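Local coordinates for protein hyaluronidase (Streptomyces koganeiensis, PDB 4UFQ) that probably cleaves the glycosaminoglycan hyaluronan by hydrolysis, as an elongated, all-beta trimer of identical chains, at residues D133-K138 with I143-D148; L96-R101 with Q108-T113; V157-R162 with A167-E172; T182-V187 with G192-A197. All coordinates share one frame; numbering follows the deposited sequence. Where two conformers were deposited one is given.

Contact 1 of 4, residues D133-K138 with I143-D148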
loop_
_atom_site.group_PDB
_atom_site.type_symbol
_atom_site.label_atom_id
_atom_site.label_comp_id
_atom_site.label_asym_id
_atom_site.label_seq_id
_atom_site.Cartn_x
_atom_site.Cartn_y
_atom_site.Cartn_z
ATOM N N ASP B 133 -6.964 -2.636 -13.939
ATOM C CA ASP B 133 -6.449 -2.032 -12.717
ATOM C C ASP B 133 -7.348 -2.503 -11.583
ATOM O O ASP B 133 -8.468 -2.005 -11.415
ATOM C CB ASP B 133 -6.487 -0.502 -12.788
ATOM C CG ASP B 133 -5.132 0.104 -13.027
ATOM O OD1 ASP B 133 -4.168 -0.311 -12.352
ATOM O OD2 ASP B 133 -5.033 1.002 -13.885
ATOM N N ASP B 134 -6.882 -3.477 -10.814
ATOM C CA ASP B 134 -7.696 -3.990 -9.717
ATOM C C ASP B 134 -8.000 -2.908 -8.674
ATOM O O ASP B 134 -9.157 -2.747 -8.243
ATOM C CB ASP B 134 -7.032 -5.221 -9.096
ATOM C CG ASP B 134 -6.909 -6.378 -10.094
ATOM O OD1 ASP B 134 -7.948 -6.931 -10.505
ATOM O OD2 ASP B 134 -5.770 -6.733 -10.492
ATOM N N PHE B 135 -6.979 -2.145 -8.294
ATOM C CA PHE B 135 -7.133 -0.982 -7.418
ATOM C C PHE B 135 -6.054 0.013 -7.788
ATOM O O PHE B 135 -4.859 -0.323 -7.784
ATOM C CB PHE B 135 -7.018 -1.376 -5.940
ATOM C CG PHE B 135 -7.134 -0.222 -4.993
ATOM C CD1 PHE B 135 -8.341 0.442 -4.828
ATOM C CD2 PHE B 135 -6.043 0.201 -4.266
ATOM C CE1 PHE B 135 -8.449 1.510 -3.956
ATOM C CE2 PHE B 135 -6.135 1.264 -3.389
ATOM C CZ PHE B 135 -7.341 1.930 -3.238
ATOM N N VAL B 136 -6.450 1.224 -8.153
ATOM C CA VAL B 136 -5.494 2.261 -8.522
ATOM C C VAL B 136 -5.951 3.600 -7.963
ATOM O O VAL B 136 -7.150 3.925 -7.969
ATOM C CB VAL B 136 -5.290 2.327 -10.046
ATOM C CG1 VAL B 136 -6.572 2.740 -10.773
ATOM C CG2 VAL B 136 -4.141 3.256 -10.424
ATOM N N VAL B 137 -4.998 4.350 -7.427
ATOM C CA VAL B 137 -5.204 5.726 -7.020
ATOM C C VAL B 137 -4.290 6.548 -7.900
ATOM O O VAL B 137 -3.063 6.428 -7.820
ATOM C CB VAL B 137 -4.930 5.959 -5.510
ATOM C CG1 VAL B 137 -5.259 7.402 -5.125
ATOM C CG2 VAL B 137 -5.706 5.009 -4.622
ATOM N N LYS B 138 -4.874 7.336 -8.793
ATOM C CA LYS B 138 -4.107 8.186 -9.689
ATOM C C LYS B 138 -3.470 9.356 -8.952
ATOM O O LYS B 138 -3.873 9.706 -7.844
ATOM C CB LYS B 138 -5.029 8.726 -10.799
ATOM C CG LYS B 138 -5.949 7.675 -11.494
ATOM C CD LYS B 138 -5.217 6.555 -12.203
ATOM C CE LYS B 138 -4.501 6.974 -13.463
ATOM N NZ LYS B 138 -3.617 5.856 -13.945
ATOM N N ILE B 143 -9.856 7.276 -8.035
ATOM C CA ILE B 143 -9.693 5.866 -7.748
ATOM C C ILE B 143 -10.437 5.013 -8.749
ATOM O O ILE B 143 -11.613 5.301 -9.060
ATOM C CB ILE B 143 -10.170 5.535 -6.325
ATOM C CG1 ILE B 143 -9.359 6.373 -5.328
ATOM C CG2 ILE B 143 -10.062 4.038 -6.054
ATOM C CD1 ILE B 143 -9.522 5.963 -3.884
ATOM N N GLY B 144 -9.753 4.005 -9.289
ATOM C CA GLY B 144 -10.375 2.997 -10.128
ATOM C C GLY B 144 -10.362 1.639 -9.457
ATOM O O GLY B 144 -9.356 1.239 -8.834
ATOM N N VAL B 145 -11.485 0.926 -9.586
ATOM C CA VAL B 145 -11.664 -0.417 -9.033
ATOM C C VAL B 145 -12.184 -1.313 -10.162
ATOM O O VAL B 145 -13.366 -1.244 -10.510
ATOM C CB VAL B 145 -12.613 -0.453 -7.809
ATOM C CG1 VAL B 145 -12.724 -1.872 -7.264
ATOM C CG2 VAL B 145 -12.174 0.509 -6.699
ATOM N N GLY B 146 -11.328 -2.132 -10.756
ATOM C CA GLY B 146 -11.732 -2.959 -11.880
ATOM C C GLY B 146 -11.865 -2.224 -13.200
ATOM O O GLY B 146 -12.467 -2.749 -14.142
ATOM N N ILE B 147 -11.312 -1.019 -13.300
ATOM C CA ILE B 147 -11.326 -0.302 -14.566
ATOM C C ILE B 147 -10.292 -0.916 -15.503
ATOM O O ILE B 147 -9.407 -1.679 -15.080
ATOM C CB ILE B 147 -11.065 1.232 -14.376
ATOM C CG1 ILE B 147 -9.674 1.476 -13.763
ATOM C CG2 ILE B 147 -12.169 1.852 -13.528
ATOM C CD1 ILE B 147 -9.283 2.945 -13.730
ATOM N N ASP B 148 -10.394 -0.598 -16.785
ATOM C CA ASP B 148 -9.416 -1.057 -17.749
ATOM C C ASP B 148 -8.048 -0.510 -17.347
ATOM O O ASP B 148 -7.940 0.639 -16.898
ATOM C CB ASP B 148 -9.785 -0.580 -19.156
ATOM C CG ASP B 148 -11.060 -1.220 -19.692
ATOM O OD1 ASP B 148 -11.480 -2.279 -19.186
ATOM O OD2 ASP B 148 -11.626 -0.664 -20.652
#
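The Phe135 ring lies against two aliphatic side chains of strand 143-145. Val145 CG2 stands at its edge, near the ring plane, and Ile143 CG2 comes up obliquely to 3.7 Å from Phe135 CE1. Rings of Phe135 from both neighbouring subunits meet it edge-to-face, so the three copies of Phe135 cluster, consistent with a place near the threefold axis. The backbones form a beta hairpin, strand 135-137 running antiparallel to 143-145 at 172°. Val136 and Gly144 are its hydrogen-bonded pair: Val136 N donates to Gly144 O at 3.0 Å, and Gly144 N returns a bond to Val136 O at 2.9 Å. Beside the Phe135 cluster, Val137 CG2 runs alongside Ile143 CG1 and CD1, 4.0 Å from CG1. Gly146, whose positive phi suits a residue without CB, and Ile147 form a G1 beta bulge opposite Asp133, whose carboxylate turns to Arg127 in a salt bridge. On the face away from Phe135 the lack of a side chain at Gly144 matters, because Ile147 CD1 occupies the place where a CB would stand. Ile147 extends there because its CG1 sits between backbone N and carbonyl carbon (chi1 62°), and its CD1 touches Val136 CG1 at 4.0 Å.

Contact 2 of 4, residues L96-R101 with Q108-T113. With SO4 (sulfate ion), chain P.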
loop_
_atom_site.group_PDB
_atom_site.type_symbol
_atom_site.label_atom_id
_atom_site.label_comp_id
_atom_site.label_asym_id
_atom_site.label_seq_id
_atom_site.Cartn_x
_atom_site.Cartn_y
_atom_site.Cartn_z
ATOM N N LEU B 96 5.702 -8.044 1.057
ATOM C CA LEU B 96 5.962 -7.023 2.059
ATOM C C LEU B 96 5.034 -7.234 3.241
ATOM O O LEU B 96 3.803 -7.253 3.070
ATOM C CB LEU B 96 5.749 -5.630 1.472
ATOM C CG LEU B 96 6.002 -4.472 2.437
ATOM C CD1 LEU B 96 7.465 -4.430 2.841
ATOM C CD2 LEU B 96 5.601 -3.147 1.818
ATOM N N SER B 97 5.610 -7.383 4.432
ATOM C CA SER B 97 4.834 -7.553 5.652
ATOM C C SER B 97 5.247 -6.548 6.717
ATOM O O SER B 97 6.427 -6.441 7.035
ATOM C CB SER B 97 4.995 -8.979 6.155
ATOM O OG SER B 97 4.246 -9.206 7.332
ATOM N N LEU B 98 4.278 -5.804 7.249
ATOM C CA LEU B 98 4.518 -4.756 8.242
ATOM C C LEU B 98 3.792 -5.099 9.528
ATOM O O LEU B 98 2.616 -5.463 9.499
ATOM C CB LEU B 98 4.017 -3.390 7.744
ATOM C CG LEU B 98 4.418 -2.946 6.336
ATOM C CD1 LEU B 98 3.878 -1.546 6.074
ATOM C CD2 LEU B 98 5.899 -2.980 6.086
ATOM N N ASP B 99 4.497 -4.990 10.655
ATOM C CA ASP B 99 3.918 -5.207 11.977
ATOM C C ASP B 99 4.173 -3.997 12.872
ATOM O O ASP B 99 5.321 -3.653 13.172
ATOM C CB ASP B 99 4.455 -6.486 12.638
ATOM C CG ASP B 99 3.676 -6.867 13.904
ATOM O OD1 ASP B 99 2.613 -6.255 14.179
ATOM O OD2 ASP B 99 4.119 -7.791 14.628
ATOM N N LEU B 100 3.078 -3.366 13.283
ATOM C CA LEU B 100 3.092 -2.231 14.197
ATOM C C LEU B 100 2.899 -2.764 15.600
ATOM O O LEU B 100 1.773 -3.018 16.023
ATOM C CB LEU B 100 1.974 -1.263 13.805
ATOM C CG LEU B 100 2.050 -0.786 12.352
ATOM C CD1 LEU B 100 0.797 0.037 12.015
ATOM C CD2 LEU B 100 3.296 0.015 12.056
ATOM N N ARG B 101 4.008 -2.932 16.317
ATOM C CA ARG B 101 3.980 -3.592 17.617
ATOM C C ARG B 101 3.844 -2.619 18.770
ATOM O O ARG B 101 4.094 -1.424 18.615
ATOM C CB ARG B 101 5.243 -4.442 17.800
ATOM C CG ARG B 101 5.248 -5.647 16.904
ATOM C CD ARG B 101 6.367 -6.604 17.258
ATOM N NE ARG B 101 6.314 -7.804 16.431
ATOM C CZ ARG B 101 7.254 -8.744 16.403
ATOM N NH1 ARG B 101 8.343 -8.626 17.154
ATOM N NH2 ARG B 101 7.106 -9.801 15.618
ATOM N N GLN B 108 1.940 4.737 12.164
ATOM C CA GLN B 108 1.230 4.489 10.927
ATOM C C GLN B 108 1.838 3.318 10.195
ATOM O O GLN B 108 2.991 2.946 10.445
ATOM C CB GLN B 108 1.267 5.747 10.058
ATOM C CG GLN B 108 0.680 6.969 10.753
ATOM C CD GLN B 108 0.977 8.248 10.018
ATOM O OE1 GLN B 108 0.223 8.653 9.139
ATOM N NE2 GLN B 108 2.088 8.887 10.360
ATOM N N GLY B 109 1.065 2.734 9.290
ATOM C CA GLY B 109 1.539 1.644 8.454
ATOM C C GLY B 109 2.366 2.142 7.275
ATOM O O GLY B 109 3.592 2.062 7.289
ATOM N N ILE B 110 1.687 2.663 6.257
ATOM C CA ILE B 110 2.305 3.116 5.017
ATOM C C ILE B 110 1.949 4.583 4.772
ATOM O O ILE B 110 0.760 4.938 4.763
ATOM C CB ILE B 110 1.796 2.271 3.833
ATOM C CG1 ILE B 110 2.198 0.802 4.028
ATOM C CG2 ILE B 110 2.328 2.816 2.490
ATOM C CD1 ILE B 110 1.511 -0.167 3.076
ATOM N N TYR B 111 2.968 5.418 4.559
ATOM C CA TYR B 111 2.786 6.851 4.352
ATOM C C TYR B 111 3.450 7.223 3.047
ATOM O O TYR B 111 4.617 6.898 2.845
ATOM C CB TYR B 111 3.436 7.625 5.498
ATOM C CG TYR B 111 3.059 9.094 5.565
ATOM C CD1 TYR B 111 3.767 10.062 4.858
ATOM C CD2 TYR B 111 1.984 9.503 6.338
ATOM C CE1 TYR B 111 3.396 11.407 4.926
ATOM C CE2 TYR B 111 1.609 10.830 6.409
ATOM C CZ TYR B 111 2.310 11.776 5.705
ATOM O OH TYR B 111 1.915 13.094 5.799
ATOM N N VAL B 112 2.711 7.854 2.140
ATOM C CA VAL B 112 3.237 8.236 0.835
ATOM C C VAL B 112 2.947 9.697 0.585
ATOM O O VAL B 112 1.794 10.132 0.711
ATOM C CB VAL B 112 2.595 7.409 -0.297
ATOM C CG1 VAL B 112 3.241 7.737 -1.644
ATOM C CG2 VAL B 112 2.701 5.924 -0.009
ATOM N N THR B 113 3.964 10.466 0.228
ATOM C CA THR B 113 3.742 11.861 -0.132
ATOM C C THR B 113 4.753 12.317 -1.179
ATOM O O THR B 113 5.573 11.524 -1.645
ATOM C CB THR B 113 3.765 12.776 1.118
ATOM O OG1 THR B 113 3.234 14.073 0.789
ATOM C CG2 THR B 113 5.174 12.907 1.689
HETATM S S SO4 P . 5.406 -12.398 8.729
HETATM O O1 SO4 P . 6.458 -12.183 7.736
HETATM O O2 SO4 P . 4.783 -13.697 8.498
HETATM O O3 SO4 P . 4.419 -11.324 8.611
HETATM O O4 SO4 P . 5.987 -12.388 10.080
#
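Strand 96-101 passes the corner that the chain turns at Gly109 without pairing with it: the closest alpha carbons, Leu98 CA and Gly109 CA, are 7.1 Å apart, and no hydrogen bond joins the segments. Leucine side chains bridge the gap. Leu98 crosses Ile110 at about a right angle, its CD1 pressing on Ile110 CG1 at 3.5 Å. It gets there because Leu98 CG is anti to the carbonyl carbon (chi1 -49°), with the chain extended to CD1. Leu100 divides its branches: CD2 rests on Gln108 O at 3.4 Å, whereas CD1 lies 3.8 Å from Gly109 N. Without a side chain, Gly109 presents bare backbone to these methyls. Both segments pair in parallel ladders with strands of the two neighbouring subunits, an interwoven trimeric beta fold consistent with the phage-fibre clan of HylP proteins. In strand 96-101 the residues alternate, the leucines toward segment 108-113 and Ser97, Asp99 and Arg101 on the other side. There Arg101 NE forms a salt bridge with Asp99 OD2 at 2.8 Å; the acceptor lies in the guanidinium plane, but the donor approaches from above the carboxylate plane. Thr115 OG1 of the third subunit also bonds Asp99 OD2.

Contact 3 of 4, residues V157-R162 with A167-E172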
loop_
_atom_site.group_PDB
_atom_site.type_symbol
_atom_site.label_atom_id
_atom_site.label_comp_id
_atom_site.label_asym_id
_atom_site.label_seq_id
_atom_site.Cartn_x
_atom_site.Cartn_y
_atom_site.Cartn_z
ATOM N N VAL B 157 -14.398 8.075 -7.488
ATOM C CA VAL B 157 -14.237 6.624 -7.366
ATOM C C VAL B 157 -15.070 5.983 -8.470
ATOM O O VAL B 157 -16.248 6.316 -8.628
ATOM C CB VAL B 157 -14.710 6.108 -5.997
ATOM C CG1 VAL B 157 -14.601 4.588 -5.915
ATOM C CG2 VAL B 157 -13.873 6.768 -4.900
ATOM N N HIS B 158 -14.460 5.089 -9.242
ATOM C CA HIS B 158 -15.069 4.449 -10.410
ATOM C C HIS B 158 -14.928 2.940 -10.220
ATOM O O HIS B 158 -13.804 2.428 -10.189
ATOM C CB HIS B 158 -14.321 4.917 -11.670
ATOM C CG HIS B 158 -14.800 4.358 -12.981
ATOM N ND1 HIS B 158 -14.414 4.911 -14.186
ATOM C CD2 HIS B 158 -15.586 3.298 -13.293
ATOM C CE1 HIS B 158 -14.951 4.224 -15.180
ATOM N NE2 HIS B 158 -15.677 3.248 -14.668
ATOM N N ILE B 159 -16.059 2.240 -10.061
ATOM C CA ILE B 159 -16.105 0.788 -9.852
ATOM C C ILE B 159 -16.750 0.104 -11.014
ATOM O O ILE B 159 -17.811 0.551 -11.471
ATOM C CB ILE B 159 -16.924 0.420 -8.570
ATOM C CG1 ILE B 159 -16.436 1.223 -7.358
ATOM C CG2 ILE B 159 -16.861 -1.086 -8.318
ATOM C CD1 ILE B 159 -17.332 1.110 -6.123
ATOM N N VAL B 160 -16.154 -0.986 -11.484
ATOM C CA VAL B 160 -16.723 -1.823 -12.536
ATOM C C VAL B 160 -16.992 -3.225 -11.995
ATOM O O VAL B 160 -16.083 -3.881 -11.490
ATOM C CB VAL B 160 -15.789 -1.919 -13.751
ATOM C CG1 VAL B 160 -16.423 -2.731 -14.877
ATOM C CG2 VAL B 160 -15.419 -0.519 -14.239
ATOM N N GLN B 161 -18.241 -3.689 -12.128
ATOM C CA GLN B 161 -18.630 -5.056 -11.799
ATOM C C GLN B 161 -17.956 -6.004 -12.781
ATOM O O GLN B 161 -18.208 -5.927 -13.982
ATOM C CB GLN B 161 -20.157 -5.165 -11.867
ATOM C CG GLN B 161 -20.794 -6.464 -11.370
ATOM C CD GLN B 161 -22.325 -6.362 -11.311
ATOM O OE1 GLN B 161 -22.874 -5.265 -11.281
ATOM N NE2 GLN B 161 -22.997 -7.496 -11.293
ATOM N N ARG B 162 -17.091 -6.890 -12.272
ATOM C CA ARG B 162 -16.338 -7.827 -13.099
ATOM C C ARG B 162 -16.652 -9.283 -12.773
ATOM O O ARG B 162 -17.162 -9.592 -11.694
ATOM C CB ARG B 162 -14.828 -7.603 -12.926
ATOM C CG ARG B 162 -14.353 -6.232 -13.370
ATOM C CD ARG B 162 -14.367 -6.138 -14.886
ATOM N NE ARG B 162 -13.782 -4.874 -15.315
ATOM C CZ ARG B 162 -13.641 -4.486 -16.579
ATOM N NH1 ARG B 162 -14.055 -5.249 -17.582
ATOM N NH2 ARG B 162 -13.091 -3.308 -16.832
ATOM N N ALA B 167 -22.898 -7.727 -7.952
ATOM C CA ALA B 167 -23.095 -6.301 -7.845
ATOM C C ALA B 167 -21.742 -5.591 -7.917
ATOM O O ALA B 167 -20.710 -6.212 -7.622
ATOM C CB ALA B 167 -23.779 -5.960 -6.536
ATOM N N ALA B 168 -21.731 -4.351 -8.385
ATOM C CA ALA B 168 -20.519 -3.520 -8.313
ATOM C C ALA B 168 -20.227 -3.104 -6.871
ATOM O O ALA B 168 -19.043 -2.944 -6.475
ATOM C CB ALA B 168 -20.692 -2.291 -9.162
ATOM N N LEU B 169 -21.290 -2.864 -6.096
ATOM C CA LEU B 169 -21.177 -2.309 -4.748
ATOM C C LEU B 169 -22.212 -2.933 -3.850
ATOM O O LEU B 169 -23.409 -2.978 -4.216
ATOM C CB LEU B 169 -21.358 -0.790 -4.800
ATOM C CG LEU B 169 -21.310 -0.052 -3.468
ATOM C CD1 LEU B 169 -19.958 -0.242 -2.773
ATOM C CD2 LEU B 169 -21.576 1.433 -3.657
ATOM N N LEU B 170 -21.768 -3.421 -2.686
ATOM C CA LEU B 170 -22.642 -3.839 -1.597
ATOM C C LEU B 170 -22.361 -2.961 -0.391
ATOM O O LEU B 170 -21.208 -2.859 0.055
ATOM C CB LEU B 170 -22.435 -5.309 -1.233
ATOM C CG LEU B 170 -23.051 -5.815 0.082
ATOM C CD1 LEU B 170 -24.596 -5.700 0.096
ATOM C CD2 LEU B 170 -22.652 -7.224 0.286
ATOM N N VAL B 171 -23.420 -2.369 0.156
ATOM C CA VAL B 171 -23.294 -1.619 1.410
ATOM C C VAL B 171 -24.193 -2.218 2.453
ATOM O O VAL B 171 -25.412 -2.280 2.295
ATOM C CB VAL B 171 -23.581 -0.097 1.291
ATOM C CG1 VAL B 171 -22.457 0.588 0.512
ATOM C CG2 VAL B 171 -24.942 0.171 0.687
ATOM N N GLU B 172 -23.594 -2.678 3.547
ATOM C CA GLU B 172 -24.324 -3.161 4.703
ATOM C C GLU B 172 -24.415 -1.978 5.670
ATOM O O GLU B 172 -23.613 -1.834 6.578
ATOM C CB GLU B 172 -23.641 -4.360 5.344
ATOM C CG GLU B 172 -23.677 -5.611 4.461
ATOM C CD GLU B 172 -23.259 -6.867 5.190
ATOM O OE1 GLU B 172 -24.004 -7.318 6.098
ATOM O OE2 GLU B 172 -22.186 -7.421 4.875
#
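Gln161 OE1 accepts a hydrogen bond from Ser174 N of the third subunit and lies 3.2 Å from Ala168 N. The other end of the same amide, Gln161 NE2, donates to Ala165 O in the intervening loop, so both halves of the group are engaged and its rotation is fixed. The side chain is extended, with CG anti to the backbone N (chi1 -172°), and this carries the amide alongside the backbone of Ala167, where Gln161 CD comes 3.5 Å from Ala167 C. Glutamine suits the place because it is long enough to bring its amide to Ala165 in the loop and to the neighbouring subunit, and can both donate and accept. Nearer the chain, Gln161 CB packs on Ala168 CB at 4.0 Å; a small residue lets the segments approach until Gln161 CA and Ala168 CA are 4.3 Å apart. Ile159 completes the apolar side. Its CG2 branch meets Ala168 O at 3.4 Å and Ala168 CB at 4.1 Å, while CD1 on the other branch only grazes Leu169 CD1 at 4.5 Å. Away from Gln161 and Ala168 the two strands diverge, and each continues in parallel ladders with neighbouring subunits, consistent with the interwoven trimeric fold of phage-fibre proteins.

Contact 4 of 4, residues T182-V187 with G192-A197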
loop_
_atom_site.group_PDB
_atom_site.type_symbol
_atom_site.label_atom_id
_atom_site.label_comp_id
_atom_site.label_asym_id
_atom_site.label_seq_id
_atom_site.Cartn_x
_atom_site.Cartn_y
_atom_site.Cartn_z
ATOM N N THR B 182 -22.938 21.291 -7.688
ATOM C CA THR B 182 -23.398 21.623 -9.033
ATOM C C THR B 182 -24.336 20.539 -9.529
ATOM O O THR B 182 -24.061 19.355 -9.439
ATOM C CB THR B 182 -22.229 21.848 -10.008
ATOM O OG1 THR B 182 -21.262 20.801 -9.864
ATOM C CG2 THR B 182 -21.571 23.196 -9.725
ATOM N N VAL B 183 -25.483 20.981 -10.021
ATOM C CA VAL B 183 -26.505 20.063 -10.509
ATOM C C VAL B 183 -25.994 19.363 -11.776
ATOM O O VAL B 183 -25.557 20.018 -12.699
ATOM C CB VAL B 183 -27.806 20.863 -10.801
ATOM C CG1 VAL B 183 -28.821 20.013 -11.487
ATOM C CG2 VAL B 183 -28.375 21.447 -9.493
ATOM N N PRO B 184 -26.068 18.018 -11.812
ATOM C CA PRO B 184 -25.662 17.334 -13.048
ATOM C C PRO B 184 -26.423 17.768 -14.298
ATOM O O PRO B 184 -27.620 18.053 -14.209
ATOM C CB PRO B 184 -25.991 15.877 -12.753
ATOM C CG PRO B 184 -25.806 15.762 -11.264
ATOM C CD PRO B 184 -26.369 17.068 -10.737
ATOM N N THR B 185 -25.748 17.802 -15.445
ATOM C CA THR B 185 -26.381 18.099 -16.734
ATOM C C THR B 185 -26.104 17.005 -17.759
ATOM O O THR B 185 -26.407 17.168 -18.944
ATOM C CB THR B 185 -25.878 19.428 -17.304
ATOM O OG1 THR B 185 -24.460 19.368 -17.480
ATOM C CG2 THR B 185 -26.209 20.601 -16.362
ATOM N N SER B 186 -25.493 15.915 -17.309
ATOM C CA SER B 186 -25.087 14.817 -18.162
ATOM C C SER B 186 -24.971 13.543 -17.323
ATOM O O SER B 186 -25.029 13.583 -16.072
ATOM C CB SER B 186 -23.736 15.146 -18.816
ATOM O OG SER B 186 -22.761 15.402 -17.810
ATOM N N VAL B 187 -24.796 12.420 -18.020
ATOM C CA VAL B 187 -24.605 11.109 -17.386
ATOM C C VAL B 187 -23.351 10.432 -17.936
ATOM O O VAL B 187 -22.722 10.949 -18.851
ATOM C CB VAL B 187 -25.871 10.183 -17.514
ATOM C CG1 VAL B 187 -27.117 10.937 -17.055
ATOM C CG2 VAL B 187 -26.057 9.637 -18.884
ATOM N N GLY B 192 -27.304 4.819 -18.235
ATOM C CA GLY B 192 -27.901 4.893 -16.919
ATOM C C GLY B 192 -28.261 6.312 -16.548
ATOM O O GLY B 192 -28.945 7.009 -17.306
ATOM N N GLY B 193 -27.804 6.748 -15.394
ATOM C CA GLY B 193 -28.149 8.090 -14.955
ATOM C C GLY B 193 -27.336 8.585 -13.797
ATOM O O GLY B 193 -26.290 7.999 -13.433
ATOM N N ALA B 194 -27.771 9.705 -13.233
ATOM C CA ALA B 194 -27.089 10.363 -12.131
ATOM C C ALA B 194 -28.048 10.572 -10.979
ATOM O O ALA B 194 -29.088 11.221 -11.125
ATOM C CB ALA B 194 -26.525 11.706 -12.608
ATOM N N LEU B 195 -27.667 10.058 -9.810
ATOM C CA LEU B 195 -28.444 10.153 -8.589
ATOM C C LEU B 195 -27.787 11.225 -7.752
ATOM O O LEU B 195 -26.557 11.211 -7.576
ATOM C CB LEU B 195 -28.407 8.813 -7.848
ATOM C CG LEU B 195 -29.266 8.668 -6.590
ATOM C CD1 LEU B 195 -30.765 8.683 -6.918
ATOM C CD2 LEU B 195 -28.908 7.388 -5.833
ATOM N N TYR B 196 -28.542 12.211 -7.282
ATOM C CA TYR B 196 -27.953 13.283 -6.497
ATOM C C TYR B 196 -28.950 13.870 -5.549
ATOM O O TYR B 196 -30.163 13.698 -5.726
ATOM C CB TYR B 196 -27.364 14.380 -7.411
ATOM C CG TYR B 196 -28.350 15.079 -8.326
ATOM C CD1 TYR B 196 -28.783 14.472 -9.504
ATOM C CD2 TYR B 196 -28.836 16.323 -8.019
ATOM C CE1 TYR B 196 -29.672 15.119 -10.367
ATOM C CE2 TYR B 196 -29.721 16.980 -8.872
ATOM C CZ TYR B 196 -30.140 16.359 -10.033
ATOM O OH TYR B 196 -31.014 16.992 -10.880
ATOM N N ALA B 197 -28.438 14.542 -4.523
ATOM C CA ALA B 197 -29.266 15.308 -3.612
ATOM C C ALA B 197 -29.236 16.788 -3.971
ATOM O O ALA B 197 -28.221 17.328 -4.418
ATOM C CB ALA B 197 -28.842 15.080 -2.134
HETATM O O HOH W 1 -29.989 17.184 -13.504
#
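From its CB, the Tyr196 side chain rises toward loop 182-187, CG lying between the backbone N and the carbonyl carbon (chi1 61°), a rotamer that lifts the ring off strand 193-197 and lays one face beneath Pro184. Tyr196 CG is met by Pro184 CD at 3.7 Å, and CD1 by Pro184 CG at the same distance. Further out, CE2 and CZ still lie under Pro184 CD, which stands 3.5 Å from the ring centroid and only 4° off the ring normal, a well-centred CH-pi interaction. Proline suits this position: its rigid ring offers CH groups next to the electron-withdrawing backbone N. At the phenol end Val183 CG1 comes obliquely to the ring and lies 3.8 Å from Tyr196 OH. That hydroxyl is also hydrogen-bonded to a water, 2.8 Å away, which in turn donates to Pro184 O at 2.6 Å. A loop thus packs over strand 193-198, outermost of the three strands of the antiparallel sheet within this chain, beside which the second subunit continues the sheet by antiparallel pairing with residues 193-195. Along the strand, Ala194 CB is small enough to sit below Pro184, meeting Pro184 CB at 4.2 Å. Gly193, having no side chain, lets Val187 CG1, anti to the carbonyl carbon, come to 3.7 Å from Gly193 CA.

Overall arrangement
Along the chain the contacts follow in series: contact 2 closes first, then contact 1, contact 3 and contact 4. Contacts 1 and 3 are neighbours, their centres about 12 Å apart, and share a sheet in which strands 143-145 and 157-160 run parallel; probable hydrogen bonds from Val145 N to His158 O and from Arg162 NE to Gly146 O join them. The others stand apart, contact 2 with its centre about 21 Å from that of contact 1, and contact 4 about 18 Å from contact 3, on a separate antiparallel sheet. Centres of contacts 2 and 4 are about 38 Å apart. All four touch the second subunit, so each is part of the trimer interface along this elongated, helix-free chain.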